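Side-chain contacts in enolase from the environmental genome shotgun sequencing of the Sargasso Sea (PDB 2QGY), which is of unknown function but belongs to the enolase superfamily and binds a magnesium ion in its barrel domain, consistent with chemistry on a carboxylate substrate: residues A[24-27]-A[28-32]; A[81-84]-A[85-89]; A[312-315]-A[316-320]; A[332-335]-A[336-340]. All coordinates share one frame; numbering follows the deposited sequence. Where two conformers were deposited one is given.

Contact 1: A[24-27]-A[28-32]; sequences HLSD and DQWSN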
loop_
_atom_site.group_PDB
_atom_site.type_symbol
_atom_site.label_atom_id
_atom_site.label_comp_id
_atom_site.label_asym_id
_atom_site.label_seq_id
_atom_site.Cartn_x
_atom_site.Cartn_y
_atom_site.Cartn_z
ATOM N N HIS A 24 -22.891 11.975 2.062
ATOM C CA HIS A 24 -24.306 12.311 1.956
ATOM C C HIS A 24 -25.097 11.248 2.715
ATOM O O HIS A 24 -24.527 10.228 3.102
ATOM C CB HIS A 24 -24.689 12.434 0.475
ATOM C CG HIS A 24 -24.038 13.609 -0.212
ATOM N ND1 HIS A 24 -24.432 14.916 0.013
ATOM C CD2 HIS A 24 -23.027 13.677 -1.120
ATOM C CE1 HIS A 24 -23.696 15.733 -0.722
ATOM N NE2 HIS A 24 -22.835 15.005 -1.415
ATOM N N LEU A 25 -26.378 11.470 2.973
ATOM C CA LEU A 25 -27.176 10.409 3.590
ATOM C C LEU A 25 -27.533 9.429 2.483
ATOM O O LEU A 25 -27.872 9.841 1.378
ATOM C CB LEU A 25 -28.448 10.951 4.246
ATOM C CG LEU A 25 -28.231 11.695 5.553
ATOM C CD1 LEU A 25 -29.581 12.225 6.037
ATOM C CD2 LEU A 25 -27.636 10.738 6.591
ATOM N N SER A 26 -27.420 8.132 2.780
ATOM C CA SER A 26 -27.735 7.115 1.783
ATOM C C SER A 26 -29.246 6.923 1.730
ATOM O O SER A 26 -29.993 7.615 2.422
ATOM C CB SER A 26 -27.011 5.798 2.099
ATOM O OG SER A 26 -27.574 5.203 3.259
ATOM N N ASP A 27 -29.716 6.006 0.886
ATOM C CA ASP A 27 -31.175 5.798 0.733
ATOM C C ASP A 27 -31.861 5.504 2.093
ATOM O O ASP A 27 -31.355 4.708 2.914
ATOM C CB ASP A 27 -31.501 4.674 -0.278
ATOM C CG ASP A 27 -30.787 4.810 -1.637
ATOM O OD1 ASP A 27 -30.198 5.892 -1.963
ATOM O OD2 ASP A 27 -30.827 3.786 -2.404
ATOM N N ASP A 28 -33.020 6.131 2.338
ATOM C CA ASP A 28 -33.764 5.936 3.608
ATOM C C ASP A 28 -32.943 6.318 4.844
ATOM O O ASP A 28 -33.230 5.865 5.970
ATOM C CB ASP A 28 -34.307 4.487 3.726
ATOM C CG ASP A 28 -34.951 3.997 2.429
ATOM O OD1 ASP A 28 -35.887 4.666 1.947
ATOM O OD2 ASP A 28 -34.522 2.942 1.891
ATOM N N GLN A 29 -31.931 7.175 4.641
ATOM C CA GLN A 29 -31.097 7.671 5.734
ATOM C C GLN A 29 -30.464 6.497 6.506
ATOM O O GLN A 29 -30.247 6.560 7.720
ATOM C CB GLN A 29 -31.887 8.635 6.653
ATOM C CG GLN A 29 -32.546 9.806 5.878
ATOM C CD GLN A 29 -33.858 9.425 5.232
ATOM O OE1 GLN A 29 -34.691 8.768 5.853
ATOM N NE2 GLN A 29 -34.036 9.795 3.977
ATOM N N TRP A 30 -30.172 5.418 5.778
ATOM C CA TRP A 30 -29.665 4.186 6.404
ATOM C C TRP A 30 -28.221 4.359 6.915
ATOM O O TRP A 30 -27.872 3.871 8.004
ATOM C CB TRP A 30 -29.779 3.008 5.412
ATOM C CG TRP A 30 -29.016 1.801 5.874
ATOM C CD1 TRP A 30 -27.876 1.295 5.337
ATOM C CD2 TRP A 30 -29.319 0.990 7.023
ATOM N NE1 TRP A 30 -27.466 0.183 6.060
ATOM C CE2 TRP A 30 -28.325 -0.011 7.105
ATOM C CE3 TRP A 30 -30.332 1.019 7.988
ATOM C CZ2 TRP A 30 -28.308 -0.985 8.125
ATOM C CZ3 TRP A 30 -30.323 0.037 9.008
ATOM C CH2 TRP A 30 -29.321 -0.945 9.055
ATOM N N SER A 31 -27.417 5.073 6.132
ATOM C CA SER A 31 -25.993 5.314 6.420
ATOM C C SER A 31 -25.525 6.664 5.849
ATOM O O SER A 31 -26.280 7.348 5.169
ATOM C CB SER A 31 -25.169 4.193 5.769
ATOM O OG SER A 31 -23.843 4.150 6.303
ATOM N N ASN A 32 -24.287 7.064 6.136
ATOM C CA ASN A 32 -23.638 8.105 5.328
ATOM C C ASN A 32 -22.976 7.353 4.186
ATOM O O ASN A 32 -22.440 6.250 4.384
ATOM C CB ASN A 32 -22.583 8.892 6.120
ATOM C CG ASN A 32 -23.143 9.518 7.402
ATOM O OD1 ASN A 32 -24.111 10.268 7.366
ATOM N ND2 ASN A 32 -22.517 9.202 8.543
HETATM O O HOH W 1 -31.920 1.851 2.643
#
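Ser26 and Ser31 face each other across a tight reversal of the chain, in the loop between strands 13-21 and 37-43. The chain runs out through residues 24-27 and back through 28-32. A single beta bridge pairs Leu25 with Asn32. The Ser26 side chain can be followed outward. Its CB lies 3.5 Å from Ser31 O. Its OG sits between the backbone N and the carbonyl carbon (chi1 70°), which turns it onto the returning chain. There Ser26 OG accepts from Ser31 N at 2.9 Å, with a bent N-H...O angle of 136°. The same oxygen lies at the edge of the Trp30 ring, near its plane. Beyond the loop, Ser26 OG is also hydrogen-bonded to Asp332 OD2.

The backbone supports this side chain. Ser26 N donates to Ser31 O at 2.8 Å and nearly straight, 169°. At the bend Gln29 N reaches Ser26 O at 3.0 Å from above the carbonyl plane. Trp30 N reaches Asp27 O in a similar way at 3.2 Å. A water donates to both Asp27 O and Asp28 OD2, and Asp28 OD2 also forms a salt bridge with Lys159. On the outer side Leu25 CD2 rests 3.6 Å from Asn32 OD1, and Leu25 CD1 packs on Gln29 CG at 3.8 Å.

The turn is thus held largely by polar bonds, with Leu25 giving a few van der Waals contacts outside. The buried hydroxyl of Ser26 serves both the loop's own backbone and an aspartate of the barrel domain, so the loop's shape and docking are probably coupled.

Contact 2: A[81-84]-A[85-89]; sequences SIKS and FYNKI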
loop_
_atom_site.group_PDB
_atom_site.type_symbol
_atom_site.label_atom_id
_atom_site.label_comp_id
_atom_site.label_asym_id
_atom_site.label_seq_id
_atom_site.Cartn_x
_atom_site.Cartn_y
_atom_site.Cartn_z
ATOM N N SER A 81 -2.020 2.617 -24.944
ATOM C CA SER A 81 -3.032 1.580 -24.876
ATOM C C SER A 81 -3.148 1.110 -23.425
ATOM O O SER A 81 -2.345 1.506 -22.581
ATOM C CB SER A 81 -2.640 0.404 -25.766
ATOM O OG SER A 81 -1.497 -0.275 -25.243
ATOM N N ILE A 82 -4.155 0.284 -23.147
ATOM C CA ILE A 82 -4.308 -0.335 -21.816
ATOM C C ILE A 82 -3.011 -1.052 -21.465
ATOM O O ILE A 82 -2.454 -0.848 -20.383
ATOM C CB ILE A 82 -5.482 -1.314 -21.766
ATOM C CG1 ILE A 82 -6.802 -0.573 -21.962
ATOM C CG2 ILE A 82 -5.542 -2.057 -20.389
ATOM C CD1 ILE A 82 -7.889 -1.491 -22.502
ATOM N N LYS A 83 -2.511 -1.847 -22.409
ATOM C CA LYS A 83 -1.248 -2.582 -22.231
ATOM C C LYS A 83 -0.047 -1.679 -21.996
ATOM O O LYS A 83 0.724 -1.930 -21.072
ATOM C CB LYS A 83 -0.974 -3.517 -23.413
ATOM C CG LYS A 83 0.286 -4.365 -23.240
ATOM C CD LYS A 83 0.259 -5.608 -24.121
ATOM C CE LYS A 83 1.660 -6.217 -24.272
ATOM N NZ LYS A 83 1.693 -7.280 -25.319
ATOM N N SER A 84 0.143 -0.637 -22.811
ATOM C CA SER A 84 1.322 0.194 -22.600
ATOM C C SER A 84 1.176 0.999 -21.301
ATOM O O SER A 84 2.171 1.280 -20.622
ATOM C CB SER A 84 1.669 1.086 -23.819
ATOM O OG SER A 84 0.686 2.064 -24.048
ATOM N N PHE A 85 -0.058 1.359 -20.956
ATOM C CA PHE A 85 -0.323 1.979 -19.652
ATOM C C PHE A 85 0.133 1.025 -18.528
ATOM O O PHE A 85 0.895 1.409 -17.643
ATOM C CB PHE A 85 -1.809 2.299 -19.469
ATOM C CG PHE A 85 -2.161 2.690 -18.047
ATOM C CD1 PHE A 85 -1.728 3.912 -17.526
ATOM C CD2 PHE A 85 -2.890 1.838 -17.230
ATOM C CE1 PHE A 85 -2.020 4.287 -16.206
ATOM C CE2 PHE A 85 -3.189 2.224 -15.905
ATOM C CZ PHE A 85 -2.755 3.436 -15.408
ATOM N N TYR A 86 -0.319 -0.212 -18.605
ATOM C CA TYR A 86 -0.033 -1.220 -17.555
ATOM C C TYR A 86 1.468 -1.394 -17.401
ATOM O O TYR A 86 2.018 -1.354 -16.281
ATOM C CB TYR A 86 -0.662 -2.557 -17.933
ATOM C CG TYR A 86 -0.456 -3.659 -16.908
ATOM C CD1 TYR A 86 -1.405 -3.889 -15.902
ATOM C CD2 TYR A 86 0.685 -4.477 -16.939
ATOM C CE1 TYR A 86 -1.225 -4.896 -14.962
ATOM C CE2 TYR A 86 0.857 -5.513 -15.976
ATOM C CZ TYR A 86 -0.113 -5.708 -15.016
ATOM O OH TYR A 86 0.019 -6.717 -14.066
ATOM N N ASN A 87 2.146 -1.535 -18.543
ATOM C CA ASN A 87 3.606 -1.653 -18.564
ATOM C C ASN A 87 4.337 -0.447 -17.995
ATOM O O ASN A 87 5.351 -0.589 -17.282
ATOM C CB ASN A 87 4.102 -1.993 -19.992
ATOM C CG ASN A 87 3.688 -3.379 -20.423
ATOM O OD1 ASN A 87 3.397 -4.243 -19.583
ATOM N ND2 ASN A 87 3.683 -3.624 -21.736
ATOM N N LYS A 88 3.830 0.747 -18.290
ATOM C CA LYS A 88 4.425 1.969 -17.778
ATOM C C LYS A 88 4.265 2.049 -16.256
ATOM O O LYS A 88 5.194 2.427 -15.554
ATOM C CB LYS A 88 3.761 3.176 -18.423
ATOM C CG LYS A 88 4.159 4.531 -17.841
ATOM C CD LYS A 88 5.551 4.950 -18.289
ATOM C CE LYS A 88 5.828 6.388 -17.873
ATOM N NZ LYS A 88 6.976 6.973 -18.634
ATOM N N ILE A 89 3.065 1.738 -15.773
ATOM C CA ILE A 89 2.827 1.654 -14.324
ATOM C C ILE A 89 3.819 0.691 -13.654
ATOM O O ILE A 89 4.422 1.034 -12.634
ATOM C CB ILE A 89 1.343 1.252 -13.978
ATOM C CG1 ILE A 89 0.385 2.391 -14.316
ATOM C CG2 ILE A 89 1.185 0.871 -12.457
ATOM C CD1 ILE A 89 0.765 3.764 -13.684
#
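A capping box opens helix 82-93, in the N-terminal domain of this enolase-superfamily protein. Ser81 is the N-cap and Ser84 is its partner three residues on. Across the join to residues 85-89, Phe85 N donates to Ser81 O at 2.8 Å, so the cap residue also starts the regular helical bonding. The box itself is reciprocal. Ser84 N donates to Ser81 OG at 3.0 Å, nearly straight at 167°. Ser81 N donates to Ser84 OG at 2.9 Å. Both hydroxyls lie between the backbone N and the carbonyl carbon (chi1 68° for Ser81 and 67° for Ser84), which turns each back toward the partner's N-H. Two N-H groups that precede the first helical bonds are satisfied in this way.

The backbone N-H groups of Tyr86, Asn87 and Lys88 then bond to the carbonyls of Ile82, Lys83 and Ser84. The side chains part by face. Phe85 CB lies over the first turn, 3.3 Å from Ser81 O. Its ring leads away to Ile108 and Leu112 of helix 99-120. One face of that ring carries Ile89 CG1, 3.4 Å above the plane and toward the rim. Ile82 also packs on helix 99-120, at Trp113. Tyr86 extends to helix 282-294 in the barrel domain, where its OH bonds to Asp284. Lys88 forms a salt bridge with Glu73.

The exposed face holds Lys83 and Asn87. The extended lysine chain crosses the Asn87 side chain at a slant. Their closest side-chain approach is Lys83 CG to Asn87 ND2, at 3.8 Å.

Contact 3: A[312-315]-A[316-320]; sequences SAML and HVCSS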
loop_
_atom_site.group_PDB
_atom_site.type_symbol
_atom_site.label_atom_id
_atom_site.label_comp_id
_atom_site.label_asym_id
_atom_site.label_seq_id
_atom_site.Cartn_x
_atom_site.Cartn_y
_atom_site.Cartn_z
ATOM N N SER A 312 -20.494 -0.789 -12.548
ATOM C CA SER A 312 -20.531 -1.224 -13.946
ATOM C C SER A 312 -19.310 -2.033 -14.339
ATOM O O SER A 312 -19.433 -3.061 -15.002
ATOM C CB SER A 312 -20.682 -0.033 -14.888
ATOM O OG SER A 312 -20.812 -0.513 -16.216
ATOM N N ALA A 313 -18.122 -1.576 -13.935
ATOM C CA ALA A 313 -16.888 -2.339 -14.193
ATOM C C ALA A 313 -16.989 -3.731 -13.560
ATOM O O ALA A 313 -16.650 -4.753 -14.196
ATOM C CB ALA A 313 -15.690 -1.585 -13.623
ATOM N N MET A 314 -17.479 -3.780 -12.328
ATOM C CA MET A 314 -17.590 -5.051 -11.617
ATOM C C MET A 314 -18.498 -6.004 -12.402
ATOM O O MET A 314 -18.163 -7.171 -12.620
ATOM C CB MET A 314 -18.158 -4.821 -10.200
ATOM C CG MET A 314 -18.410 -6.125 -9.348
ATOM S SD MET A 314 -19.208 -5.881 -7.777
ATOM C CE MET A 314 -20.779 -5.156 -8.268
ATOM N N LEU A 315 -19.669 -5.521 -12.785
ATOM C CA LEU A 315 -20.622 -6.366 -13.507
ATOM C C LEU A 315 -20.046 -6.861 -14.821
ATOM O O LEU A 315 -20.174 -8.060 -15.165
ATOM C CB LEU A 315 -21.965 -5.638 -13.712
ATOM C CG LEU A 315 -22.696 -5.203 -12.443
ATOM C CD1 LEU A 315 -23.994 -4.508 -12.816
ATOM C CD2 LEU A 315 -22.956 -6.417 -11.505
ATOM N N HIS A 316 -19.386 -5.971 -15.560
ATOM C CA HIS A 316 -18.753 -6.396 -16.821
ATOM C C HIS A 316 -17.675 -7.474 -16.569
ATOM O O HIS A 316 -17.609 -8.485 -17.286
ATOM C CB HIS A 316 -18.168 -5.194 -17.566
ATOM C CG HIS A 316 -19.190 -4.391 -18.320
ATOM N ND1 HIS A 316 -19.683 -4.783 -19.551
ATOM C CD2 HIS A 316 -19.805 -3.222 -18.021
ATOM C CE1 HIS A 316 -20.551 -3.879 -19.976
ATOM N NE2 HIS A 316 -20.661 -2.936 -19.057
ATOM N N VAL A 317 -16.855 -7.300 -15.534
ATOM C CA VAL A 317 -15.841 -8.302 -15.228
ATOM C C VAL A 317 -16.507 -9.622 -14.850
ATOM O O VAL A 317 -16.155 -10.671 -15.403
ATOM C CB VAL A 317 -14.865 -7.858 -14.106
ATOM C CG1 VAL A 317 -13.994 -9.061 -13.581
ATOM C CG2 VAL A 317 -13.964 -6.820 -14.647
ATOM N N CYS A 318 -17.480 -9.561 -13.937
ATOM C CA CYS A 318 -18.149 -10.776 -13.451
ATOM C C CYS A 318 -18.829 -11.562 -14.566
ATOM O O CYS A 318 -18.837 -12.796 -14.539
ATOM C CB CYS A 318 -19.173 -10.473 -12.357
ATOM S SG CYS A 318 -18.390 -10.006 -10.800
ATOM N N SER A 319 -19.395 -10.839 -15.532
ATOM C CA SER A 319 -20.067 -11.468 -16.674
ATOM C C SER A 319 -19.107 -12.168 -17.637
ATOM O O SER A 319 -19.544 -13.005 -18.446
ATOM C CB SER A 319 -20.935 -10.453 -17.424
ATOM O OG SER A 319 -20.150 -9.616 -18.243
ATOM N N SER A 320 -17.813 -11.883 -17.473
ATOM C CA SER A 320 -16.809 -12.315 -18.425
ATOM C C SER A 320 -15.907 -13.424 -17.886
ATOM O O SER A 320 -15.080 -13.944 -18.617
ATOM C CB SER A 320 -15.962 -11.127 -18.882
ATOM O OG SER A 320 -14.919 -10.858 -17.965
#
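Ser312 and His316 meet one turn apart on helix 309-320, part of the TIM-barrel-like C-terminal domain of the enolase superfamily. Residues 312 to 319 are buried, and packing is close on this side. His316 N donates to Ser312 O at 3.0 Å. The same carbonyl oxygen lies at the edge of the imidazole, near its plane, with His316 CD2 3.0 Å from Ser312 O. Ser312 OG stands beside that edge, 3.4 Å from His316 CD2. Swung away from its own backbone N (chi1 -176°), this hydroxyl reaches both the ring edge and Leu360 O, to which it is hydrogen-bonded. Asn125 N donates to His316 ND1 from outside and fixes how the ring is turned.

A second packed face carries Met314 and Cys318. Cys318 N bonds to Met314 O at 2.8 Å and 169°. Their side chains touch more lightly, Met314 CG to Cys318 SG at 4.1 Å, and both also meet Pro301. Leu315 points to strands 135-141 and 351-354, and Val317 to helix 282-294, so the helix is wedged between sheet and neighbouring helix.

The far end is looser. Ser320 is partly exposed and has two conformers, so a bond from its OG to Val317 O is doubtful. Its backbone N donates to Val317 O. Ser319 OG has Asn125 ND2 as a partner, and it also donates to His316 O at 2.9 Å.

Contact 4: A[332-335]-A[336-340]; sequences DYIN and FSKKF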
loop_
_atom_site.group_PDB
_atom_site.type_symbol
_atom_site.label_atom_id
_atom_site.label_comp_id
_atom_site.label_asym_id
_atom_site.label_seq_id
_atom_site.Cartn_x
_atom_site.Cartn_y
_atom_site.Cartn_z
ATOM N N ASP A 332 -28.399 0.643 -0.473
ATOM C CA ASP A 332 -28.634 2.029 -0.026
ATOM C C ASP A 332 -27.860 3.070 -0.829
ATOM O O ASP A 332 -28.120 4.260 -0.713
ATOM C CB ASP A 332 -28.407 2.205 1.474
ATOM C CG ASP A 332 -27.018 1.734 1.933
ATOM O OD1 ASP A 332 -26.639 0.574 1.641
ATOM O OD2 ASP A 332 -26.332 2.521 2.607
ATOM N N TYR A 333 -26.891 2.621 -1.617
ATOM C CA TYR A 333 -26.145 3.497 -2.516
ATOM C C TYR A 333 -26.784 3.599 -3.906
ATOM O O TYR A 333 -26.325 4.385 -4.776
ATOM C CB TYR A 333 -24.722 2.953 -2.675
ATOM C CG TYR A 333 -23.785 3.206 -1.488
ATOM C CD1 TYR A 333 -24.265 3.630 -0.236
ATOM C CD2 TYR A 333 -22.406 3.018 -1.629
ATOM C CE1 TYR A 333 -23.373 3.870 0.849
ATOM C CE2 TYR A 333 -21.528 3.244 -0.568
ATOM C CZ TYR A 333 -22.002 3.675 0.648
ATOM O OH TYR A 333 -21.102 3.913 1.680
ATOM N N ILE A 334 -27.822 2.795 -4.157
ATOM C CA ILE A 334 -28.391 2.782 -5.505
ATOM C C ILE A 334 -29.083 4.105 -5.875
ATOM O O ILE A 334 -28.760 4.698 -6.897
ATOM C CB ILE A 334 -29.346 1.601 -5.735
ATOM C CG1 ILE A 334 -28.589 0.252 -5.632
ATOM C CG2 ILE A 334 -30.046 1.749 -7.081
ATOM C CD1 ILE A 334 -27.785 -0.138 -6.893
ATOM N N ASN A 335 -30.029 4.567 -5.066
ATOM C CA ASN A 335 -30.726 5.798 -5.464
ATOM C C ASN A 335 -29.844 7.023 -5.281
ATOM O O ASN A 335 -29.967 7.996 -6.037
ATOM C CB ASN A 335 -32.039 5.967 -4.725
ATOM C CG ASN A 335 -33.046 4.896 -5.091
ATOM O OD1 ASN A 335 -33.143 4.465 -6.248
ATOM N ND2 ASN A 335 -33.809 4.462 -4.106
ATOM N N PHE A 336 -28.922 6.977 -4.314
ATOM C CA PHE A 336 -27.931 8.032 -4.252
ATOM C C PHE A 336 -27.185 8.167 -5.593
ATOM O O PHE A 336 -26.976 9.273 -6.103
ATOM C CB PHE A 336 -26.897 7.825 -3.149
ATOM C CG PHE A 336 -25.867 8.903 -3.140
ATOM C CD1 PHE A 336 -26.185 10.159 -2.622
ATOM C CD2 PHE A 336 -24.609 8.700 -3.709
ATOM C CE1 PHE A 336 -25.276 11.168 -2.644
ATOM C CE2 PHE A 336 -23.684 9.721 -3.741
ATOM C CZ PHE A 336 -24.013 10.966 -3.211
ATOM N N SER A 337 -26.720 7.040 -6.117
ATOM C CA SER A 337 -25.932 7.033 -7.346
ATOM C C SER A 337 -26.818 7.464 -8.517
ATOM O O SER A 337 -26.355 8.112 -9.469
ATOM C CB SER A 337 -25.351 5.648 -7.594
ATOM O OG SER A 337 -24.486 5.260 -6.535
ATOM N N LYS A 338 -28.101 7.094 -8.444
ATOM C CA LYS A 338 -29.057 7.500 -9.478
ATOM C C LYS A 338 -29.233 9.016 -9.582
ATOM O O LYS A 338 -29.680 9.525 -10.619
ATOM C CB LYS A 338 -30.392 6.819 -9.252
ATOM C CG LYS A 338 -30.370 5.335 -9.640
ATOM C CD LYS A 338 -31.742 4.734 -9.536
ATOM C CE LYS A 338 -31.766 3.368 -10.190
ATOM N NZ LYS A 338 -33.061 2.691 -9.870
ATOM N N LYS A 339 -28.896 9.735 -8.521
ATOM C CA LYS A 339 -28.961 11.209 -8.555
ATOM C C LYS A 339 -28.116 11.794 -9.679
ATOM O O LYS A 339 -28.490 12.806 -10.288
ATOM C CB LYS A 339 -28.533 11.828 -7.227
ATOM C CG LYS A 339 -29.466 11.596 -6.054
ATOM C CD LYS A 339 -28.808 12.150 -4.788
ATOM C CE LYS A 339 -29.708 11.976 -3.566
ATOM N NZ LYS A 339 -30.868 12.893 -3.628
ATOM N N PHE A 340 -26.965 11.182 -9.956
ATOM C CA PHE A 340 -26.068 11.741 -10.963
ATOM C C PHE A 340 -25.788 10.787 -12.135
ATOM O O PHE A 340 -25.168 11.183 -13.099
ATOM C CB PHE A 340 -24.756 12.217 -10.307
ATOM C CG PHE A 340 -23.964 11.092 -9.673
ATOM C CD1 PHE A 340 -23.065 10.344 -10.433
ATOM C CD2 PHE A 340 -24.143 10.783 -8.333
ATOM C CE1 PHE A 340 -22.343 9.302 -9.842
ATOM C CE2 PHE A 340 -23.426 9.747 -7.727
ATOM C CZ PHE A 340 -22.526 9.007 -8.494
#
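Tyr333 and Ser337 are bonded one turn apart at the short helix 334-338, which follows strand 327-329 in the TIM-barrel-like domain. Hydrogen bonds come first. Tyr333 O accepts twice from Ser337: from its N at 3.0 Å and from its OG at 2.7 Å. The two donors arrive from opposite faces of the carbonyl plane. Ser337 OG can fold back because it lies beside its own backbone N (chi1 -61°). That hydroxyl is further bonded to Met307 N, so it links the helix to a nearby loop. Lys338 N donates to Ile334 O at 2.9 Å. The next bond, Lys339 N to Asn335 O, is weak.

Van der Waals contacts of the Lys338 chain lie on the exposed side. The extended chain runs beside Asn335, pointing the same way, with Lys338 CD 3.6 Å from Asn335 OD1. Further out Lys338 CE crosses Ile334 CG2 at 3.9 Å.

Aromatic groups leave on the buried side. The Tyr333 ring meets Phe330 and Phe36, and its OH is bonded to Trp304 NE1 and Lys34 N. Phe336 CG is anti to the backbone N (chi1 178°), and its ring leads away to His24. Phe340 packs on helix 366-371. The Phe340 ring has Ser337 O 3.6 Å above its plane, over the ring centre.

In the fold
Contact 3 is the core member: all its touching residues are buried. Contacts 1, 2 and 4 are mixed, each with buried and exposed faces. Contacts 1 and 4 belong together although one lies in the N-terminal domain and the other in the barrel domain. Their centres are 10 Å apart, and Asp27 bonds to Asp332 and Asn335 between them. Contact 2 lies on the other side of the chain's centre from contact 1, their centres about 38 Å apart. Serine hydroxyls recur with different jobs: holding a loop in contact 1, capping a helix start in contact 2, and bonding helix carbonyls in contacts 3 and 4. Contacts 2 and 3 both reach helix 282-294.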